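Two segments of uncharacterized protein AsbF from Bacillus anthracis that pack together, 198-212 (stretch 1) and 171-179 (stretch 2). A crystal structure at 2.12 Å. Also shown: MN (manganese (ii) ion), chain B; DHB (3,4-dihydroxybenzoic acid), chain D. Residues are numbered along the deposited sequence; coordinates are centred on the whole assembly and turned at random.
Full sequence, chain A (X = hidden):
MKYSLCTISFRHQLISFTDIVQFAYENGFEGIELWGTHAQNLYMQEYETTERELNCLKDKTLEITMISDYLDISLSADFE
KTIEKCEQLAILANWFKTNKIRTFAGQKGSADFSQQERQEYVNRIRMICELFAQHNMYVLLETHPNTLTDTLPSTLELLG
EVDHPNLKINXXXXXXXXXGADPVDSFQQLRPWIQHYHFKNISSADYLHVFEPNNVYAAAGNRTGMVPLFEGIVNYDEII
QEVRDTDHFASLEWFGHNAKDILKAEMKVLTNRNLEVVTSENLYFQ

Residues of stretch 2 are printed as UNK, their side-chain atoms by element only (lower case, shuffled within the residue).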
ATOM      1  N   HIS A 198      -4.734  -4.277 -19.381  1.00 10.97           N
ATOM      2  CA  HIS A 198      -3.551  -4.221 -18.514  1.00 12.21           C
ATOM      3  C   HIS A 198      -2.478  -5.058 -19.166  1.00 11.47           C
ATOM      4  O   HIS A 198      -2.746  -6.203 -19.552  1.00 11.54           O
ATOM      5  CB  HIS A 198      -3.871  -4.813 -17.122  1.00 11.50           C
ATOM      6  CG  HIS A 198      -4.506  -3.831 -16.187  1.00 12.56           C
ATOM      7  ND1 HIS A 198      -4.807  -4.134 -14.869  1.00 10.76           N
ATOM      8  CD2 HIS A 198      -4.885  -2.544 -16.380  1.00 10.91           C
ATOM      9  CE1 HIS A 198      -5.333  -3.066 -14.292  1.00 11.61           C
ATOM     10  NE2 HIS A 198      -5.394  -2.089 -15.188  1.00 10.67           N
ATOM     11  N   PHE A 199      -1.270  -4.510 -19.262  1.00 10.59           N
ATOM     12  CA  PHE A 199      -0.125  -5.207 -19.819  1.00 10.18           C
ATOM     13  C   PHE A 199       0.923  -5.370 -18.708  1.00 10.76           C
ATOM     14  O   PHE A 199       1.464  -4.374 -18.215  1.00  9.50           O
ATOM     15  CB  PHE A 199       0.549  -4.352 -20.916  1.00  9.83           C
ATOM     16  CG  PHE A 199      -0.161  -4.336 -22.275  1.00 11.32           C
ATOM     17  CD1 PHE A 199      -1.408  -4.924 -22.467  1.00 11.21           C
ATOM     18  CD2 PHE A 199       0.415  -3.651 -23.339  1.00 11.14           C
ATOM     19  CE1 PHE A 199      -2.044  -4.874 -23.720  1.00 11.54           C
ATOM     20  CE2 PHE A 199      -0.200  -3.595 -24.597  1.00 12.54           C
ATOM     21  CZ  PHE A 199      -1.438  -4.214 -24.790  1.00 11.77           C
ATOM     22  N   LYS A 200       1.241  -6.601 -18.322  1.00 10.56           N
ATOM     23  CA  LYS A 200       2.410  -6.818 -17.460  1.00 10.65           C
ATOM     24  C   LYS A 200       2.948  -8.200 -17.812  1.00 11.00           C
ATOM     25  O   LYS A 200       2.265  -8.974 -18.493  1.00 10.42           O
ATOM     26  CB  LYS A 200       2.075  -6.651 -15.946  1.00  9.92           C
ATOM     27  CG  LYS A 200       0.953  -7.594 -15.389  1.00 11.10           C
ATOM     28  CD  LYS A 200       0.808  -7.391 -13.860  1.00  7.95           C
ATOM     29  CE  LYS A 200      -0.243  -8.333 -13.234  1.00 12.28           C
ATOM     30  NZ  LYS A 200      -1.635  -8.064 -13.745  1.00  8.58           N
ATOM     31  N   ASN A 201       4.150  -8.536 -17.357  1.00 10.30           N
ATOM     32  CA  ASN A 201       4.750  -9.817 -17.747  1.00 11.48           C
ATOM     33  C   ASN A 201       5.507 -10.417 -16.581  1.00 12.14           C
ATOM     34  O   ASN A 201       5.781  -9.731 -15.587  1.00 12.32           O
ATOM     35  CB  ASN A 201       5.688  -9.644 -18.960  1.00 10.42           C
ATOM     36  CG  ASN A 201       5.678 -10.869 -19.878  1.00 11.52           C
ATOM     37  OD1 ASN A 201       5.244 -11.963 -19.468  1.00 11.88           O
ATOM     38  ND2 ASN A 201       6.140 -10.694 -21.123  1.00  6.40           N
ATOM     39  N   ILE A 202       5.893 -11.679 -16.705  1.00 12.59           N
ATOM     40  CA  ILE A 202       6.603 -12.346 -15.619  1.00 12.48           C
ATOM     41  C   ILE A 202       7.701 -13.167 -16.283  1.00 13.52           C
ATOM     42  O   ILE A 202       7.522 -13.600 -17.446  1.00 12.97           O
ATOM     43  CB  ILE A 202       5.625 -13.226 -14.786  1.00 12.66           C
ATOM     44  CG1 ILE A 202       6.248 -13.654 -13.475  1.00 13.36           C
ATOM     45  CG2 ILE A 202       5.169 -14.494 -15.562  1.00 10.04           C
ATOM     46  CD1 ILE A 202       6.248 -12.557 -12.421  1.00 17.82           C
ATOM     47  N   SER A 203       8.824 -13.406 -15.602  1.00 13.40           N
ATOM     48  CA  SER A 203       9.907 -14.172 -16.283  1.00 14.62           C
ATOM     49  C   SER A 203       9.568 -15.654 -16.432  1.00 15.13           C
ATOM     50  O   SER A 203      10.047 -16.312 -17.352  1.00 16.45           O
ATOM     51  CB  SER A 203      11.259 -14.023 -15.571  1.00 14.53           C
ATOM     52  OG  SER A 203      11.139 -14.525 -14.244  1.00 16.42           O
ATOM     53  N   SER A 204       8.714 -16.181 -15.565  1.00 15.72           N
ATOM     54  CA  SER A 204       8.418 -17.624 -15.555  1.00 16.80           C
ATOM     55  C   SER A 204       7.156 -17.826 -14.743  1.00 17.50           C
ATOM     56  O   SER A 204       6.913 -17.061 -13.785  1.00 17.43           O
ATOM     57  CB  SER A 204       9.605 -18.381 -14.916  1.00 16.73           C
ATOM     58  OG  SER A 204       9.219 -19.587 -14.282  1.00 18.57           O
ATOM     59  N   ALA A 205       6.382 -18.862 -15.082  1.00 17.89           N
ATOM     60  CA  ALA A 205       5.209 -19.291 -14.277  1.00 17.91           C
ATOM     61  C   ALA A 205       5.541 -19.549 -12.804  1.00 17.87           C
ATOM     62  O   ALA A 205       4.684 -19.383 -11.949  1.00 18.62           O
ATOM     63  CB  ALA A 205       4.502 -20.546 -14.908  1.00 17.27           C
ATOM     64  N   ASP A 206       6.780 -19.942 -12.508  1.00 18.57           N
ATOM     65  CA  ASP A 206       7.237 -20.158 -11.129  1.00 18.83           C
ATOM     66  C   ASP A 206       7.009 -18.934 -10.221  1.00 18.25           C
ATOM     67  O   ASP A 206       6.889 -19.086  -9.035  1.00 17.87           O
ATOM     68  CB  ASP A 206       8.730 -20.488 -11.117  1.00 19.56           C
ATOM     69  CG  ASP A 206       9.056 -21.836 -11.786  1.00 23.44           C
ATOM     70  OD1 ASP A 206       8.158 -22.537 -12.325  1.00 26.49           O
ATOM     71  OD2 ASP A 206      10.246 -22.194 -11.765  1.00 27.58           O
ATOM     72  N   TYR A 207       6.956 -17.739 -10.796  1.00 16.73           N
ATOM     73  CA  TYR A 207       6.880 -16.520 -10.029  1.00 16.60           C
ATOM     74  C   TYR A 207       5.499 -15.873 -10.036  1.00 16.04           C
ATOM     75  O   TYR A 207       5.361 -14.736  -9.558  1.00 15.57           O
ATOM     76  CB  TYR A 207       7.949 -15.515 -10.500  1.00 16.25           C
ATOM     77  CG  TYR A 207       9.347 -16.054 -10.319  1.00 20.70           C
ATOM     78  CD1 TYR A 207       9.866 -16.269  -9.039  1.00 23.88           C
ATOM     79  CD2 TYR A 207      10.137 -16.393 -11.420  1.00 22.36           C
ATOM     80  CE1 TYR A 207      11.157 -16.817  -8.856  1.00 25.71           C
ATOM     81  CE2 TYR A 207      11.430 -16.935 -11.245  1.00 26.82           C
ATOM     82  CZ  TYR A 207      11.919 -17.141  -9.958  1.00 26.71           C
ATOM     83  OH  TYR A 207      13.187 -17.648  -9.772  1.00 30.42           O
ATOM     84  N   LEU A 208       4.487 -16.566 -10.569  1.00 14.81           N
ATOM     85  CA  LEU A 208       3.148 -15.948 -10.675  1.00 14.73           C
ATOM     86  C   LEU A 208       2.532 -15.478  -9.363  1.00 13.83           C
ATOM     87  O   LEU A 208       1.744 -14.549  -9.375  1.00 13.04           O
ATOM     88  CB  LEU A 208       2.153 -16.847 -11.435  1.00 15.05           C
ATOM     89  CG  LEU A 208       2.336 -16.833 -12.955  1.00 15.39           C
ATOM     90  CD1 LEU A 208       1.628 -18.058 -13.550  1.00 16.93           C
ATOM     91  CD2 LEU A 208       1.823 -15.558 -13.594  1.00 13.67           C
ATOM     92  N   HIS A 209       2.900 -16.115  -8.248  1.00 12.38           N
ATOM     93  CA  HIS A 209       2.372 -15.778  -6.935  1.00 13.56           C
ATOM     94  C   HIS A 209       2.801 -14.348  -6.507  1.00 12.72           C
ATOM     95  O   HIS A 209       2.219 -13.801  -5.585  1.00 13.30           O
ATOM     96  CB  HIS A 209       2.876 -16.802  -5.892  1.00 13.84           C
ATOM     97  CG  HIS A 209       4.369 -16.957  -5.907  1.00 15.76           C
ATOM     98  ND1 HIS A 209       5.206 -16.189  -5.126  1.00 17.58           N
ATOM     99  CD2 HIS A 209       5.181 -17.726  -6.676  1.00 17.32           C
ATOM    100  CE1 HIS A 209       6.469 -16.505  -5.379  1.00 16.32           C
ATOM    101  NE2 HIS A 209       6.480 -17.433  -6.319  1.00 18.39           N
ATOM    102  N   VAL A 210       3.796 -13.734  -7.159  1.00 12.19           N
ATOM    103  CA  VAL A 210       4.187 -12.352  -6.767  1.00 11.34           C
ATOM    104  C   VAL A 210       3.073 -11.354  -7.091  1.00 11.78           C
ATOM    105  O   VAL A 210       3.024 -10.272  -6.504  1.00 11.73           O
ATOM    106  CB  VAL A 210       5.543 -11.862  -7.361  1.00 10.66           C
ATOM    107  CG1 VAL A 210       6.693 -12.754  -6.887  1.00 10.11           C
ATOM    108  CG2 VAL A 210       5.461 -11.721  -8.942  1.00  8.22           C
ATOM    109  N   PHE A 211       2.155 -11.745  -7.983  1.00 11.75           N
ATOM    110  CA  PHE A 211       0.982 -10.923  -8.248  1.00 12.28           C
ATOM    111  C   PHE A 211      -0.192 -11.096  -7.302  1.00 12.42           C
ATOM    112  O   PHE A 211      -1.214 -10.436  -7.472  1.00 13.45           O
ATOM    113  CB  PHE A 211       0.510 -11.069  -9.687  1.00 11.57           C
ATOM    114  CG  PHE A 211       1.537 -10.639 -10.679  1.00 12.30           C
ATOM    115  CD1 PHE A 211       2.136  -9.366 -10.588  1.00 11.40           C
ATOM    116  CD2 PHE A 211       1.944 -11.502 -11.677  1.00 13.31           C
ATOM    117  CE1 PHE A 211       3.108  -8.964 -11.517  1.00 11.26           C
ATOM    118  CE2 PHE A 211       2.910 -11.100 -12.617  1.00 13.15           C
ATOM    119  CZ  PHE A 211       3.490  -9.838 -12.533  1.00 11.35           C
ATOM    120  N   GLU A 212      -0.078 -11.949  -6.307  1.00 12.55           N
ATOM    121  CA  GLU A 212      -1.151 -12.019  -5.343  1.00 13.89           C
ATOM    122  C   GLU A 212      -1.298 -10.636  -4.678  1.00 14.35           C
ATOM    123  O   GLU A 212      -0.294 -10.027  -4.299  1.00 14.48           O
ATOM    124  CB  GLU A 212      -0.869 -13.101  -4.293  1.00 13.89           C
ATOM    125  CG  GLU A 212      -0.989 -14.518  -4.890  1.00 19.95           C
ATOM    126  CD  GLU A 212      -0.544 -15.604  -3.911  1.00 26.62           C
ATOM    127  OE1 GLU A 212      -0.367 -15.267  -2.718  1.00 29.06           O
ATOM    128  OE2 GLU A 212      -0.370 -16.781  -4.327  1.00 29.65           O
ATOM    129  N   UNK A 171      -9.158  -6.302 -19.806  1.00 10.82           N
ATOM    130  CA  UNK A 171      -8.481  -7.567 -20.160  1.00 10.95           C
ATOM    131  C   UNK A 171      -7.019  -7.514 -19.683  1.00 10.83           C
ATOM    132  O   UNK A 171      -6.209  -6.751 -20.214  1.00 10.37           O
ATOM    133  c   UNK A 171      -7.967  -9.156 -22.149  1.00 12.62           C
ATOM    134  c   UNK A 171      -8.411 -10.318 -21.315  1.00 12.10           C
ATOM    135  c   UNK A 171      -8.398  -9.381 -23.581  1.00 13.19           C
ATOM    136  c   UNK A 171      -8.559  -7.826 -21.667  1.00 10.62           C
ATOM    137  N   UNK A 172      -6.692  -8.327 -18.677  1.00 10.84           N
ATOM    138  CA  UNK A 172      -5.329  -8.349 -18.107  1.00 10.89           C
ATOM    139  C   UNK A 172      -4.688  -9.626 -18.674  1.00 11.42           C
ATOM    140  O   UNK A 172      -4.962 -10.739 -18.219  1.00 11.23           O
ATOM    141  c   UNK A 172      -4.085  -8.232 -15.868  1.00 13.05           C
ATOM    142  o   UNK A 172      -4.035  -7.544 -14.833  1.00 14.14           O
ATOM    143  c   UNK A 172      -5.437  -8.332 -16.576  1.00 11.10           C
ATOM    144  o   UNK A 172      -3.095  -8.857 -16.303  1.00 12.52           O
ATOM    145  N   UNK A 173      -3.881  -9.457 -19.724  1.00 11.74           N
ATOM    146  CA  UNK A 173      -3.336 -10.577 -20.479  1.00 11.79           C
ATOM    147  C   UNK A 173      -2.470 -11.550 -19.685  1.00 12.28           C
ATOM    148  O   UNK A 173      -2.555 -12.762 -19.910  1.00 13.20           O
ATOM    149  c   UNK A 173      -3.615  -8.167 -22.960  1.00  9.80           C
ATOM    150  c   UNK A 173      -3.445  -9.543 -22.788  1.00 12.28           C
ATOM    151  c   UNK A 173      -4.427  -7.682 -23.971  1.00 11.09           C
ATOM    152  c   UNK A 173      -2.556 -10.062 -21.701  1.00 11.91           C
ATOM    153  c   UNK A 173      -4.978  -9.944 -24.631  1.00 12.94           C
ATOM    154  c   UNK A 173      -4.150 -10.429 -23.609  1.00 11.85           C
ATOM    155  c   UNK A 173      -5.109  -8.557 -24.809  1.00 11.56           C
ATOM    156  N   UNK A 174      -1.638 -11.042 -18.794  1.00 10.99           N
ATOM    157  CA  UNK A 174      -0.889 -11.908 -17.890  1.00 11.92           C
ATOM    158  C   UNK A 174      -1.816 -12.911 -17.168  1.00 11.95           C
ATOM    159  O   UNK A 174      -1.558 -14.114 -17.158  1.00 11.95           O
ATOM    160  c   UNK A 174       1.766 -12.732 -16.627  1.00 10.16           C
ATOM    161  c   UNK A 174       0.038 -12.514 -14.758  1.00 12.18           C
ATOM    162  c   UNK A 174       0.850 -11.791 -15.870  1.00 13.41           C
ATOM    163  c   UNK A 174      -0.112 -11.061 -16.846  1.00 11.62           C
ATOM    164  N   UNK A 175      -2.884 -12.413 -16.548  1.00 11.56           N
ATOM    165  CA  UNK A 175      -3.766 -13.287 -15.812  1.00 12.27           C
ATOM    166  C   UNK A 175      -4.533 -14.233 -16.694  1.00 12.99           C
ATOM    167  O   UNK A 175      -4.848 -15.342 -16.281  1.00 13.37           O
ATOM    168  c   UNK A 175      -4.690 -12.493 -14.883  1.00 11.99           C
ATOM    169  c   UNK A 175      -2.500 -11.650 -12.116  1.00 12.70           C
ATOM    170  n   UNK A 175      -3.052 -12.498 -12.970  1.00 11.02           N
ATOM    171  c   UNK A 175      -3.931 -11.812 -13.786  1.00 12.05           C
ATOM    172  n   UNK A 175      -2.970 -10.438 -12.365  1.00 12.27           N
ATOM    173  c   UNK A 175      -3.855 -10.511 -13.419  1.00 12.70           C
ATOM    174  N   UNK A 176      -4.833 -13.793 -17.901  1.00 13.06           N
ATOM    175  CA  UNK A 176      -5.498 -14.634 -18.868  1.00 14.40           C
ATOM    176  C   UNK A 176      -4.568 -15.804 -19.236  1.00 14.44           C
ATOM    177  O   UNK A 176      -4.981 -16.963 -19.206  1.00 14.40           O
ATOM    178  c   UNK A 176      -8.376 -14.517 -19.825  1.00 22.64           C
ATOM    179  c   UNK A 176      -7.379 -13.340 -19.903  1.00 17.60           C
ATOM    180  c   UNK A 176      -5.718 -14.458 -21.421  1.00 15.64           C
ATOM    181  c   UNK A 176      -5.930 -13.754 -20.094  1.00 15.32           C
ATOM    182  N   UNK A 177      -3.309 -15.491 -19.522  1.00 14.19           N
ATOM    183  CA  UNK A 177      -2.290 -16.493 -19.823  1.00 15.66           C
ATOM    184  C   UNK A 177      -2.107 -17.496 -18.655  1.00 15.51           C
ATOM    185  O   UNK A 177      -2.033 -18.710 -18.855  1.00 16.49           O
ATOM    186  c   UNK A 177       2.988 -18.777 -19.532  1.00 21.64           C
ATOM    187  c   UNK A 177       1.318 -16.974 -18.102  1.00 19.96           C
ATOM    188  c   UNK A 177       0.118 -16.741 -20.398  1.00 16.36           C
ATOM    189  c   UNK A 177      -0.980 -15.782 -20.133  1.00 15.44           C
ATOM    190  c   UNK A 177       0.404 -17.345 -21.595  1.00 17.78           C
ATOM    191  c   UNK A 177       1.076 -17.223 -19.460  1.00 18.73           C
ATOM    192  c   UNK A 177       1.923 -18.123 -20.154  1.00 20.45           C
ATOM    193  n   UNK A 177       1.486 -18.181 -21.451  1.00 18.90           N
ATOM    194  c   UNK A 177       3.192 -18.523 -18.198  1.00 22.27           C
ATOM    195  c   UNK A 177       2.379 -17.635 -17.482  1.00 21.60           C
ATOM    196  N   UNK A 178      -2.060 -16.968 -17.442  1.00 15.66           N
ATOM    197  CA  UNK A 178      -1.972 -17.750 -16.216  1.00 16.41           C
ATOM    198  C   UNK A 178      -3.091 -18.768 -16.142  1.00 16.28           C
ATOM    199  O   UNK A 178      -2.856 -19.860 -15.696  1.00 16.02           O
ATOM    200  o   UNK A 178      -1.498 -16.782 -11.446  1.00 24.17           O
ATOM    201  c   UNK A 178      -2.060 -16.423 -12.486  1.00 22.02           C
ATOM    202  c   UNK A 178      -2.019 -16.798 -15.003  1.00 16.58           C
ATOM    203  o   UNK A 178      -2.453 -15.251 -12.645  1.00 24.33           O
ATOM    204  c   UNK A 178      -2.213 -17.451 -13.630  1.00 20.20           C
ATOM    205  N   UNK A 179      -4.292 -18.419 -16.599  1.00 16.23           N
ATOM    206  CA  UNK A 179      -5.424 -19.349 -16.530  1.00 17.42           C
ATOM    207  C   UNK A 179      -5.283 -20.479 -17.533  1.00 17.25           C
ATOM    208  O   UNK A 179      -6.055 -21.397 -17.502  1.00 18.02           O
ATOM    209  c   UNK A 179      -6.764 -18.637 -16.771  1.00 17.21           C
ATOM    210  o   UNK A 179      -6.948 -18.369 -18.163  1.00 18.90           O
TER
HETATM  211 MN    MN B 287      -4.317  -5.891 -13.508  1.00 13.95          MN
HETATM  212  C1  DHB D 289      -4.234  -5.452  -8.668  1.00 18.25           C
HETATM  213  C2  DHB D 289      -4.265  -5.696 -10.038  1.00 18.29           C
HETATM  214  C3  DHB D 289      -3.578  -6.788 -10.578  1.00 18.33           C
HETATM  215  O3  DHB D 289      -3.565  -7.096 -11.914  1.00 15.67           O
HETATM  216  C4  DHB D 289      -2.857  -7.679  -9.666  1.00 20.66           C
HETATM  217  O4  DHB D 289      -2.214  -8.728 -10.224  1.00 20.45           O
HETATM  218  C5  DHB D 289      -2.858  -7.442  -8.294  1.00 19.34           C
HETATM  219  C6  DHB D 289      -3.550  -6.317  -7.810  1.00 20.09           C
HETATM  220  C   DHB D 289      -4.973  -4.243  -8.119  1.00 18.97           C
HETATM  221  O1  DHB D 289      -5.036  -3.973  -6.915  1.00 18.58           O
HETATM  222  O2  DHB D 289      -5.571  -3.406  -8.964  1.00 18.36           O
HETATM  223  O   HOH W   1      -1.300  -8.189 -18.150  1.00 10.34           O
HETATM  224  O   HOH W   2      -1.041 -14.323 -10.222  1.00 27.06           O

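Position 171 carries four carbons, forked at the second, and only its backbone serves stretch 1 closely: its O accepts a hydrogen bond from His198 N at 3.0 Å. The fork identifies Leu171, an apolar side chain suited to a buried strand.

At 172 two carbons end in two oxygens, the mark of a short carboxylate, and one oxygen binds manganese beside His198. This is Asp172. Asp172 OD2 binds MN at 2.1 Å and His198 ND1 binds MN at 2.3 Å, while Asp172 OD1 forms a salt bridge with Lys200 NZ at 3.1 Å. Here the strand, paired in parallel with stretch 1, gives way to a helix, and aspartate is a common residue at such an N-cap.

Position 173 has one carbon and then a six-membered carbon ring, without a hydroxyl, which meets the Phe199 ring rim to rim: Phe173. Phe173 CE2 lies 3.7 Å from Phe199 CE1, a buried apolar contact. Phe173 N makes a weak hydrogen bond to His198 O at 3.5 Å.

Position 174 again shows four carbons forked at the second, now pointing toward stretch 1 among Ile202, Leu208 and Phe211. This is Leu174; its CD1 lies 3.7 Å from Leu208 CD2 and 3.8 Å from Phe211 CD2, and its CD2 lies 4.0 Å from Ile202 CG2. A branched apolar side chain can meet all three.

At 175 one carbon leads to a five-membered ring with two nitrogens, its edge near Phe211 CB: His175. His175 NE2 hydrogen-bonds DHB O4 at 2.8 Å, and ND1 faces position 178.

Position 176 has four carbons forked at the first, one arm two carbons long: Ile176, buried but out of reach of stretch 1.

Position 177 bears one carbon, then fused rings holding eight carbons and one nitrogen, against Ala205 and Leu208: Trp177. Trp177 CH2 lies 4.1 Å from Ala205 CB and Trp177 CZ3 lies 4.0 Å from Leu208 CD1; a large apolar ring system can reach both.

At 178 three carbons end in two oxygens, one near Leu208: Glu178, long enough for OE1 to accept from His175 ND1 at 2.8 Å while OE2 lies 3.7 Å from Leu208 CB.

One carbon and one oxygen at 179 make Ser179, whose OG bonds to Ile176 O at 2.6 Å, away from the contact.

The contact thus joins a polar end, where Asp172, His198 and DHB O3 share manganese and Lys200 NZ donates to DHB O3 at 2.8 Å, to an apolar cluster centred on Leu174. Water 1 links Asp172 OD1, Leu174 N, His198 O and Lys200 N.

Stretch 2, residues 171-179: LDFLHIWES
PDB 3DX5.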